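Glutathione s-transferase I (Zea mays, PDB 1AXD) catalyses the conjugation of glutathione to electrophilic compounds and, in maize, serves in the detoxification of herbicides. Local coordinates at residues R16-L21 against S26-V31; P43-R48 against G52-L57; P111-V116 against L172-T177; K137-L142 against A180-A185. One frame throughout, in Å; residues are numbered along the deposited sequence.

Interaction 1: residues R16-L21 against S26-V31; sequences RCATAL and SDYEIV
L21, near the end of helix 14-24, packs against the ring of Y28 and against S26, joining the helix to the second, parallel strand of a beta-alpha-beta crossover. This unit, strand 3-6, helix 14-24 and strand 28-31, opens the thioredoxin-like domain of the glutathione transferases. Leucine suits the place because its CB and both methyls have something to touch, the ring of Y28 and the beta carbon of S26. Its CB lies over one face of the Y28 ring, 3.7 Å above the plane and displaced toward the rim, and makes a CH-pi contact 24° off the ring normal. CG, anti to the carbonyl carbon (chi1 -71°), carries the two methyls toward the second segment. L21 CD1 stays on the aromatic ring, 4.1 Å from Y28 CG, while L21 CD2 turns to S26 and comes within 3.8 Å of its CB. L5 of strand 3-6 and A74 of helix 67-78 also touch this leucine.

The ring of Y28 extends along the helix toward the preceding turn, and its OH stands 3.8 Å from A18 CB; a small alanine lets the hydroxyl lie against the helix, and E22 OE2 is hydrogen-bonded to the same hydroxyl. Replacing Y28 with an alanine would probably uncover L21 CB on this side and leave the E22 carboxylate without its phenolic mate. S26 carries a short polar chain whose OG is hydrogen-bonded to N78 OD1. Its backbone completes the turn out of the helix: S26 N donates to L21 O over 2.9 Å, with a nearly straight N-H...O angle of 175°.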
# COMPACT_ATOMS: atom_id res chain seq x y z
N ARG A 16 3.46 13.83 2.39
CA ARG A 16 2.53 13.19 1.46
C ARG A 16 1.14 13.57 1.99
O ARG A 16 0.28 13.94 1.22
CB ARG A 16 2.72 11.67 1.44
CG ARG A 16 1.87 10.95 0.40
CD ARG A 16 2.22 9.48 0.24
NE ARG A 16 3.61 9.25 -0.18
CZ ARG A 16 4.51 8.59 0.55
NH1 ARG A 16 4.18 8.10 1.73
NH2 ARG A 16 5.73 8.40 0.09
N CYS A 17 0.99 13.55 3.32
CA CYS A 17 -0.26 13.91 3.99
C CYS A 17 -0.51 15.37 3.84
O CYS A 17 -1.66 15.75 3.63
CB CYS A 17 -0.17 13.59 5.48
SG CYS A 17 0.19 11.89 5.87
N ALA A 18 0.52 16.20 3.99
CA ALA A 18 0.37 17.65 3.86
C ALA A 18 -0.09 18.02 2.50
O ALA A 18 -0.87 18.94 2.38
CB ALA A 18 1.68 18.37 4.23
N THR A 19 0.33 17.27 1.48
CA THR A 19 -0.08 17.56 0.11
C THR A 19 -1.58 17.40 -0.05
O THR A 19 -2.21 18.28 -0.61
CB THR A 19 0.58 16.60 -0.88
OG1 THR A 19 1.99 16.57 -0.65
CG2 THR A 19 0.32 17.07 -2.34
N ALA A 20 -2.13 16.29 0.41
CA ALA A 20 -3.56 16.03 0.30
C ALA A 20 -4.39 16.96 1.15
O ALA A 20 -5.46 17.38 0.72
CB ALA A 20 -3.85 14.55 0.62
N LEU A 21 -3.90 17.30 2.34
CA LEU A 21 -4.63 18.18 3.23
C LEU A 21 -4.70 19.54 2.63
O LEU A 21 -5.75 20.16 2.67
CB LEU A 21 -3.95 18.20 4.60
CG LEU A 21 -4.09 16.88 5.40
CD1 LEU A 21 -2.98 16.75 6.46
CD2 LEU A 21 -5.46 16.81 6.07
N SER A 26 -8.13 21.41 3.86
CA SER A 26 -8.41 21.04 5.25
C SER A 26 -7.84 21.99 6.26
O SER A 26 -6.87 22.68 5.98
CB SER A 26 -7.88 19.64 5.53
OG SER A 26 -8.43 18.71 4.63
N ASP A 27 -8.45 22.01 7.45
CA ASP A 27 -8.00 22.85 8.55
C ASP A 27 -7.05 21.97 9.33
O ASP A 27 -7.49 20.96 9.87
CB ASP A 27 -9.20 23.25 9.42
CG ASP A 27 -8.97 24.53 10.22
OD1 ASP A 27 -7.88 25.15 10.10
OD2 ASP A 27 -9.89 24.94 10.97
N TYR A 28 -5.77 22.30 9.36
CA TYR A 28 -4.82 21.46 10.08
C TYR A 28 -3.54 22.18 10.45
O TYR A 28 -3.25 23.23 9.89
CB TYR A 28 -4.46 20.22 9.25
CG TYR A 28 -3.34 20.47 8.25
CD1 TYR A 28 -3.59 21.12 7.04
CD2 TYR A 28 -2.02 20.10 8.53
CE1 TYR A 28 -2.57 21.41 6.15
CE2 TYR A 28 -0.99 20.38 7.64
CZ TYR A 28 -1.28 21.03 6.46
OH TYR A 28 -0.28 21.30 5.55
N GLU A 29 -2.77 21.58 11.34
CA GLU A 29 -1.49 22.12 11.75
C GLU A 29 -0.55 20.98 11.99
O GLU A 29 -1.01 19.87 12.23
CB GLU A 29 -1.64 22.98 13.00
CG GLU A 29 -2.19 22.27 14.21
CD GLU A 29 -2.34 23.21 15.39
OE1 GLU A 29 -3.16 24.15 15.31
OE2 GLU A 29 -1.62 23.00 16.39
N ILE A 30 0.74 21.22 11.90
CA ILE A 30 1.72 20.17 12.10
C ILE A 30 2.29 20.25 13.48
O ILE A 30 2.46 21.34 14.00
CB ILE A 30 2.86 20.26 11.06
CG1 ILE A 30 2.27 20.42 9.66
CG2 ILE A 30 3.76 18.99 11.14
CD1 ILE A 30 3.31 20.49 8.56
N VAL A 31 2.57 19.10 14.08
CA VAL A 31 3.13 19.02 15.41
C VAL A 31 4.38 18.19 15.27
O VAL A 31 4.28 16.99 15.09
CB VAL A 31 2.11 18.36 16.37
CG1 VAL A 31 2.72 18.13 17.76
CG2 VAL A 31 0.87 19.25 16.49

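Interaction 2: residues P43-R48 against G52-L57; sequences PEHLVR and GQVPAL
The backbone passing L46 and R48 stays close to the returning chain, with L46 CA 5.6 Å from G52 CA and R48 CA 6.2 Å from A56 CA. Between these two points H45 fills the bend. Its CG is anti to the backbone N (chi1 -164°), which carries the imidazole across to the second segment, where CE1 meets Q53 O edge-on at 3.1 Å, close to the ring plane. A polarised ring carbon suits such a carbonyl, which also accepts a hydrogen bond from N49 ND2. On the same imidazole, ND1 is hydrogen-bonded to H40 O, just upstream in the chain, which probably limits the rotation of the ring. V54 CG1 and A56 CB approach the ring obliquely, V54 CG1 4.1 Å and A56 CB 4.0 Å from H45 NE2.

The second segment contains the cis-proline loop characteristic of the thioredoxin fold, in which a cis-proline, here P55, precedes the strand that runs antiparallel to strand 3-6. In this complex the V54 backbone forms hydrogen bonds with the bound glutathione peptide, and Q53 NE2 bonds to that peptide's backbone, so H45 packs directly behind a ligand-binding edge.

At one end L46 CD2 rests 3.9 Å from G52 CA. The positive phi of G52, 49°, favours glycine, and a beta carbon there would also stand close to that methyl. At the other end R48 CB lies 4.1 Å from A56 CB, a contact between small groups, while the extended arginine chain leads its guanidinium away to a cation-pi interaction with Y6.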
# COMPACT_ATOMS: atom_id res chain seq x y z
N PRO A 43 4.29 7.42 25.52
CA PRO A 43 2.92 6.94 25.78
C PRO A 43 1.89 7.82 25.14
O PRO A 43 0.84 7.32 24.74
CB PRO A 43 2.83 7.01 27.29
CG PRO A 43 4.20 6.64 27.71
CD PRO A 43 5.04 7.49 26.79
N GLU A 44 2.15 9.12 25.07
CA GLU A 44 1.21 10.05 24.45
C GLU A 44 1.13 9.79 22.98
O GLU A 44 0.06 9.90 22.41
CB GLU A 44 1.62 11.51 24.68
CG GLU A 44 1.77 11.91 26.12
CD GLU A 44 3.23 12.05 26.52
OE1 GLU A 44 3.98 12.74 25.80
OE2 GLU A 44 3.61 11.46 27.55
N HIS A 45 2.26 9.45 22.36
CA HIS A 45 2.27 9.19 20.93
C HIS A 45 1.78 7.79 20.58
O HIS A 45 1.17 7.62 19.54
CB HIS A 45 3.65 9.46 20.34
CG HIS A 45 3.64 9.58 18.86
ND1 HIS A 45 4.18 8.61 18.03
CD2 HIS A 45 3.08 10.50 18.04
CE1 HIS A 45 3.94 8.94 16.77
NE2 HIS A 45 3.28 10.08 16.75
N LEU A 46 2.02 6.82 21.46
CA LEU A 46 1.56 5.45 21.21
C LEU A 46 0.04 5.34 21.17
O LEU A 46 -0.47 4.34 20.68
CB LEU A 46 2.14 4.49 22.24
CG LEU A 46 3.66 4.37 22.10
CD1 LEU A 46 4.26 3.70 23.33
CD2 LEU A 46 4.00 3.60 20.82
N VAL A 47 -0.68 6.32 21.70
CA VAL A 47 -2.14 6.26 21.64
C VAL A 47 -2.59 6.77 20.29
O VAL A 47 -3.76 6.60 19.96
CB VAL A 47 -2.83 7.03 22.79
CG1 VAL A 47 -2.36 6.47 24.14
CG2 VAL A 47 -2.56 8.52 22.69
N ARG A 48 -1.68 7.38 19.54
CA ARG A 48 -1.98 7.89 18.20
C ARG A 48 -1.51 6.85 17.20
O ARG A 48 -2.28 6.48 16.33
CB ARG A 48 -1.27 9.22 17.95
CG ARG A 48 -1.50 10.23 19.05
CD ARG A 48 -0.68 11.46 18.78
NE ARG A 48 -0.57 12.33 19.94
CZ ARG A 48 0.59 12.82 20.38
NH1 ARG A 48 1.72 12.51 19.77
NH2 ARG A 48 0.61 13.63 21.42
N GLY A 52 4.41 3.26 17.00
CA GLY A 52 5.39 4.29 17.29
C GLY A 52 6.14 4.98 16.17
O GLY A 52 7.36 5.05 16.19
N GLN A 53 5.42 5.54 15.21
CA GLN A 53 6.07 6.24 14.12
C GLN A 53 5.23 7.34 13.59
O GLN A 53 4.10 7.50 14.05
CB GLN A 53 6.51 5.27 13.02
CG GLN A 53 5.41 4.44 12.42
CD GLN A 53 5.92 3.29 11.55
OE1 GLN A 53 5.17 2.70 10.81
NE2 GLN A 53 7.21 2.98 11.66
N VAL A 54 5.79 8.15 12.70
CA VAL A 54 5.05 9.26 12.09
C VAL A 54 4.89 8.97 10.64
O VAL A 54 5.74 8.32 10.06
CB VAL A 54 5.80 10.62 12.27
CG1 VAL A 54 5.91 10.98 13.77
CG2 VAL A 54 7.20 10.57 11.64
N PRO A 55 3.85 9.53 9.99
CA PRO A 55 2.81 10.42 10.52
C PRO A 55 1.70 9.80 11.32
O PRO A 55 1.55 8.59 11.31
CB PRO A 55 2.25 11.06 9.26
CG PRO A 55 2.26 9.91 8.31
CD PRO A 55 3.64 9.30 8.55
N ALA A 56 0.93 10.67 11.97
CA ALA A 56 -0.23 10.31 12.77
C ALA A 56 -1.16 11.52 12.66
O ALA A 56 -0.67 12.64 12.70
CB ALA A 56 0.19 10.05 14.22
N LEU A 57 -2.46 11.30 12.45
CA LEU A 57 -3.40 12.42 12.36
C LEU A 57 -4.49 12.33 13.41
O LEU A 57 -4.95 11.23 13.72
CB LEU A 57 -4.06 12.50 10.98
CG LEU A 57 -4.96 13.73 10.75
CD1 LEU A 57 -4.16 14.86 10.10
CD2 LEU A 57 -6.16 13.38 9.87

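Interaction 3: residues P111-V116 against L172-T177; sequences PILFQV and LCLFAT
L113 meets the end of helix 168-174 with both of its methyls. L113 CD1 lies 3.9 Å from C173 CB, and L113 CD2 rests at the base of L174, 3.9 Å from L174 CA. A branched leucine can thus straddle two successive residues, and it also touches W12 of the N-terminal domain. One turn on, where helix 88-122 widens into a pi-type turn, V116 takes over. Its CG1 is anti to the backbone N (chi1 166°), which points that methyl at T177, 3.7 Å from T177 CG2; the two side chains cross obliquely.

T177 closes the type I turn that begins at L174. Its OG1 donates to L174 O over 2.9 Å, in the carbonyl plane on a lone pair, and T177 N bonds to the same oxygen. Threonine therefore serves both sides, giving a methyl to V116 and a hydroxyl to the turn. Putting an alanine in its place would probably cost V116 CG1 its contact with the methyl and leave L174 O with the backbone N-H but without the hydroxyl. Packing of a long helix on the end of another and on the turn that follows it belongs to the all-helical C-terminal domain of the glutathione transferase fold.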
# COMPACT_ATOMS: atom_id res chain seq x y z
N PRO A 111 15.45 3.84 -2.17
CA PRO A 111 16.88 3.59 -1.99
C PRO A 111 17.66 4.77 -2.45
O PRO A 111 18.56 5.21 -1.76
CB PRO A 111 17.13 2.40 -2.91
CG PRO A 111 15.84 1.66 -2.86
CD PRO A 111 14.83 2.77 -2.98
N ILE A 112 17.27 5.31 -3.60
CA ILE A 112 17.92 6.45 -4.21
C ILE A 112 17.92 7.69 -3.34
O ILE A 112 18.99 8.19 -3.01
CB ILE A 112 17.27 6.74 -5.59
CG1 ILE A 112 17.46 5.52 -6.51
CG2 ILE A 112 17.88 7.99 -6.26
CD1 ILE A 112 16.81 5.67 -7.86
N LEU A 113 16.75 8.15 -2.93
CA LEU A 113 16.65 9.35 -2.11
C LEU A 113 17.49 9.28 -0.87
O LEU A 113 17.97 10.30 -0.43
CB LEU A 113 15.19 9.64 -1.78
CG LEU A 113 14.31 9.89 -3.01
CD1 LEU A 113 12.96 10.46 -2.59
CD2 LEU A 113 15.01 10.89 -3.97
N PHE A 114 17.71 8.09 -0.34
CA PHE A 114 18.53 7.93 0.86
C PHE A 114 20.02 8.10 0.56
O PHE A 114 20.69 8.88 1.22
CB PHE A 114 18.26 6.55 1.48
CG PHE A 114 19.25 6.16 2.55
CD1 PHE A 114 19.32 6.87 3.75
CD2 PHE A 114 20.10 5.07 2.35
CE1 PHE A 114 20.23 6.50 4.75
CE2 PHE A 114 21.02 4.68 3.35
CZ PHE A 114 21.08 5.40 4.54
N GLN A 115 20.53 7.37 -0.43
CA GLN A 115 21.94 7.44 -0.80
C GLN A 115 22.33 8.80 -1.25
O GLN A 115 23.28 9.36 -0.73
CB GLN A 115 22.24 6.44 -1.93
CG GLN A 115 22.06 5.00 -1.54
CD GLN A 115 23.00 4.59 -0.44
OE1 GLN A 115 24.15 4.98 -0.42
NE2 GLN A 115 22.52 3.79 0.48
N VAL A 116 21.58 9.33 -2.20
CA VAL A 116 21.84 10.64 -2.76
C VAL A 116 21.49 11.78 -1.84
O VAL A 116 22.10 12.83 -1.95
CB VAL A 116 21.10 10.79 -4.13
CG1 VAL A 116 21.06 12.26 -4.60
CG2 VAL A 116 21.79 9.93 -5.20
N LEU A 172 9.42 15.72 -5.24
CA LEU A 172 10.00 17.03 -4.93
C LEU A 172 11.41 16.80 -4.46
O LEU A 172 12.29 17.55 -4.85
CB LEU A 172 9.20 17.74 -3.85
CG LEU A 172 8.05 18.60 -4.35
CD1 LEU A 172 7.29 19.25 -3.17
CD2 LEU A 172 8.63 19.68 -5.27
N CYS A 173 11.62 15.77 -3.65
CA CYS A 173 12.95 15.46 -3.15
C CYS A 173 13.83 15.11 -4.29
O CYS A 173 14.93 15.62 -4.37
CB CYS A 173 12.91 14.31 -2.16
SG CYS A 173 12.33 14.77 -0.53
N LEU A 174 13.37 14.24 -5.18
CA LEU A 174 14.15 13.85 -6.34
C LEU A 174 14.55 15.10 -7.12
O LEU A 174 15.70 15.23 -7.53
CB LEU A 174 13.34 12.91 -7.24
CG LEU A 174 13.95 12.53 -8.59
CD1 LEU A 174 15.22 11.68 -8.36
CD2 LEU A 174 12.91 11.77 -9.43
N PHE A 175 13.62 16.05 -7.24
CA PHE A 175 13.84 17.29 -7.97
C PHE A 175 14.83 18.22 -7.32
O PHE A 175 15.14 19.25 -7.89
CB PHE A 175 12.51 18.00 -8.20
CG PHE A 175 12.37 18.58 -9.57
CD1 PHE A 175 12.43 17.75 -10.69
CD2 PHE A 175 12.19 19.95 -9.75
CE1 PHE A 175 12.33 18.28 -11.98
CE2 PHE A 175 12.08 20.49 -11.03
CZ PHE A 175 12.15 19.65 -12.15
N ALA A 176 15.30 17.91 -6.12
CA ALA A 176 16.29 18.77 -5.46
C ALA A 176 17.67 18.24 -5.73
O ALA A 176 18.63 18.87 -5.32
CB ALA A 176 16.01 18.85 -3.95
N THR A 177 17.78 17.11 -6.42
CA THR A 177 19.07 16.51 -6.70
C THR A 177 19.37 16.49 -8.18
O THR A 177 18.47 16.72 -8.98
CB THR A 177 19.14 15.08 -6.15
OG1 THR A 177 18.37 14.20 -6.99
CG2 THR A 177 18.58 15.04 -4.72

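Interaction 4: residues K137-L142 against A180-A185; sequences KLKKVL and ASVLDA
L142 and V182 are brought together by their first torsions: in L142, CG is anti to the carbonyl carbon (chi1 -68°), and in V182, CG1 sits between the backbone N and the carbonyl carbon (chi1 75°) with CG2 anti to the N. V182 thereby presents both methyls to helix 128-151 like a fork, and L142 CD1 approaches the pair evenly, 4.1 Å from V182 CG1 and 4.1 Å from V182 CG2. A beta-branched residue suits this place, since its two methyls sit close to the backbone and make a broad, short apolar surface.

The other branch of the leucine goes to the neighbouring residue: L142 CD2 meets L183 CD2 at 4.2 Å, methyl against methyl. L183 begins to one side of the helix and only its end swings in; V189 and W193 of helix 187-198 pack against it as well. Y105 of helix 88-122 touches L142, so that this leucine is shared among several elements.

K139 lies along the border of the contact. Its chain folds in its outer half and brings NZ to 4.4 Å from V182 CG2, a loose approach at the margin, while a weak hydrogen bond joins NZ to L135 O on its own helix. No hydrogen bond passes between the two segments. The contact is apolar packing in the helical C-terminal domain of the glutathione transferase fold, binding helix 128-151 to the loosely helical link before helix 187-198.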
# COMPACT_ATOMS: atom_id res chain seq x y z
N LYS A 137 15.78 0.18 -12.11
CA LYS A 137 14.46 -0.24 -11.69
C LYS A 137 13.46 0.86 -11.96
O LYS A 137 12.46 0.63 -12.61
CB LYS A 137 14.49 -0.65 -10.21
CG LYS A 137 15.47 -1.79 -9.95
CD LYS A 137 15.57 -2.18 -8.48
CE LYS A 137 16.63 -3.27 -8.26
NZ LYS A 137 16.96 -3.48 -6.81
N LEU A 138 13.77 2.07 -11.52
CA LEU A 138 12.90 3.23 -11.71
C LEU A 138 12.68 3.51 -13.18
O LEU A 138 11.57 3.86 -13.57
CB LEU A 138 13.54 4.45 -11.05
CG LEU A 138 12.82 5.79 -11.13
CD1 LEU A 138 11.44 5.68 -10.45
CD2 LEU A 138 13.69 6.86 -10.44
N LYS A 139 13.73 3.34 -13.97
CA LYS A 139 13.69 3.58 -15.40
C LYS A 139 12.60 2.80 -16.04
O LYS A 139 11.89 3.35 -16.86
CB LYS A 139 15.02 3.17 -16.01
CG LYS A 139 15.30 3.75 -17.37
CD LYS A 139 16.68 3.33 -17.85
CE LYS A 139 17.74 3.64 -16.80
NZ LYS A 139 17.67 5.05 -16.31
N LYS A 140 12.45 1.54 -15.66
CA LYS A 140 11.42 0.71 -16.24
C LYS A 140 10.04 1.19 -15.82
O LYS A 140 9.10 1.05 -16.59
CB LYS A 140 11.63 -0.74 -15.84
CG LYS A 140 13.10 -1.18 -15.82
CD LYS A 140 13.88 -0.69 -17.05
CE LYS A 140 15.40 -0.83 -16.87
NZ LYS A 140 16.21 -0.18 -17.95
N VAL A 141 9.93 1.78 -14.63
CA VAL A 141 8.65 2.29 -14.15
C VAL A 141 8.28 3.53 -14.90
O VAL A 141 7.12 3.71 -15.23
CB VAL A 141 8.70 2.66 -12.64
CG1 VAL A 141 7.36 3.29 -12.21
CG2 VAL A 141 9.02 1.42 -11.78
N LEU A 142 9.25 4.42 -15.14
CA LEU A 142 8.98 5.65 -15.86
C LEU A 142 8.54 5.39 -17.29
O LEU A 142 7.76 6.16 -17.80
CB LEU A 142 10.17 6.61 -15.79
CG LEU A 142 10.49 7.22 -14.42
CD1 LEU A 142 11.79 8.02 -14.49
CD2 LEU A 142 9.33 8.11 -13.93
N ALA A 180 17.20 14.73 -11.27
CA ALA A 180 15.93 15.19 -11.80
C ALA A 180 15.97 15.10 -13.30
O ALA A 180 14.93 15.18 -13.93
CB ALA A 180 15.66 16.61 -11.33
N SER A 181 17.16 14.91 -13.86
CA SER A 181 17.36 14.80 -15.30
C SER A 181 16.85 13.51 -15.87
O SER A 181 16.87 13.34 -17.08
CB SER A 181 18.85 14.96 -15.63
OG SER A 181 19.63 14.06 -14.87
N VAL A 182 16.42 12.59 -15.01
CA VAL A 182 15.89 11.31 -15.48
C VAL A 182 14.50 11.52 -16.01
O VAL A 182 14.08 10.80 -16.90
CB VAL A 182 15.92 10.21 -14.35
CG1 VAL A 182 14.82 10.43 -13.30
CG2 VAL A 182 15.81 8.81 -14.98
N LEU A 183 13.80 12.55 -15.53
CA LEU A 183 12.45 12.84 -15.99
C LEU A 183 12.46 13.47 -17.36
O LEU A 183 11.45 13.42 -18.05
CB LEU A 183 11.74 13.78 -15.02
CG LEU A 183 11.62 13.32 -13.56
CD1 LEU A 183 10.99 14.44 -12.73
CD2 LEU A 183 10.79 12.03 -13.49
N ASP A 184 13.57 14.07 -17.75
CA ASP A 184 13.66 14.71 -19.06
C ASP A 184 13.54 13.70 -20.16
O ASP A 184 13.16 14.07 -21.26
CB ASP A 184 14.97 15.50 -19.21
CG ASP A 184 14.99 16.78 -18.37
OD1 ASP A 184 14.06 17.62 -18.49
OD2 ASP A 184 15.96 16.97 -17.61
N ALA A 185 13.83 12.43 -19.88
CA ALA A 185 13.75 11.38 -20.89
C ALA A 185 12.34 10.95 -21.12
O ALA A 185 12.09 10.20 -22.04
CB ALA A 185 14.63 10.20 -20.50

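How the interactions relate
The four contacts form two pairs, one in each domain. Interactions 1 and 2 share the thioredoxin-like sheet and touch: C17 SG lies 3.8 Å from P55 CG, so helix 14-24 backs the cis-proline loop that binds the glutathione peptide. Interaction 2 lies at that ligand, which bonds to Q53 and V54. Interactions 3 and 4 alternate along the chain and join in the helical domain, where F175 CD1 meets A180 CB at 3.5 Å and I112 CD1 meets L138 CD2 at 4.2 Å. Between the domains, interactions 1 and 3 come within about 6 Å at their nearest atoms without touching, whereas the centres of interactions 2 and 4 are about 35 Å apart.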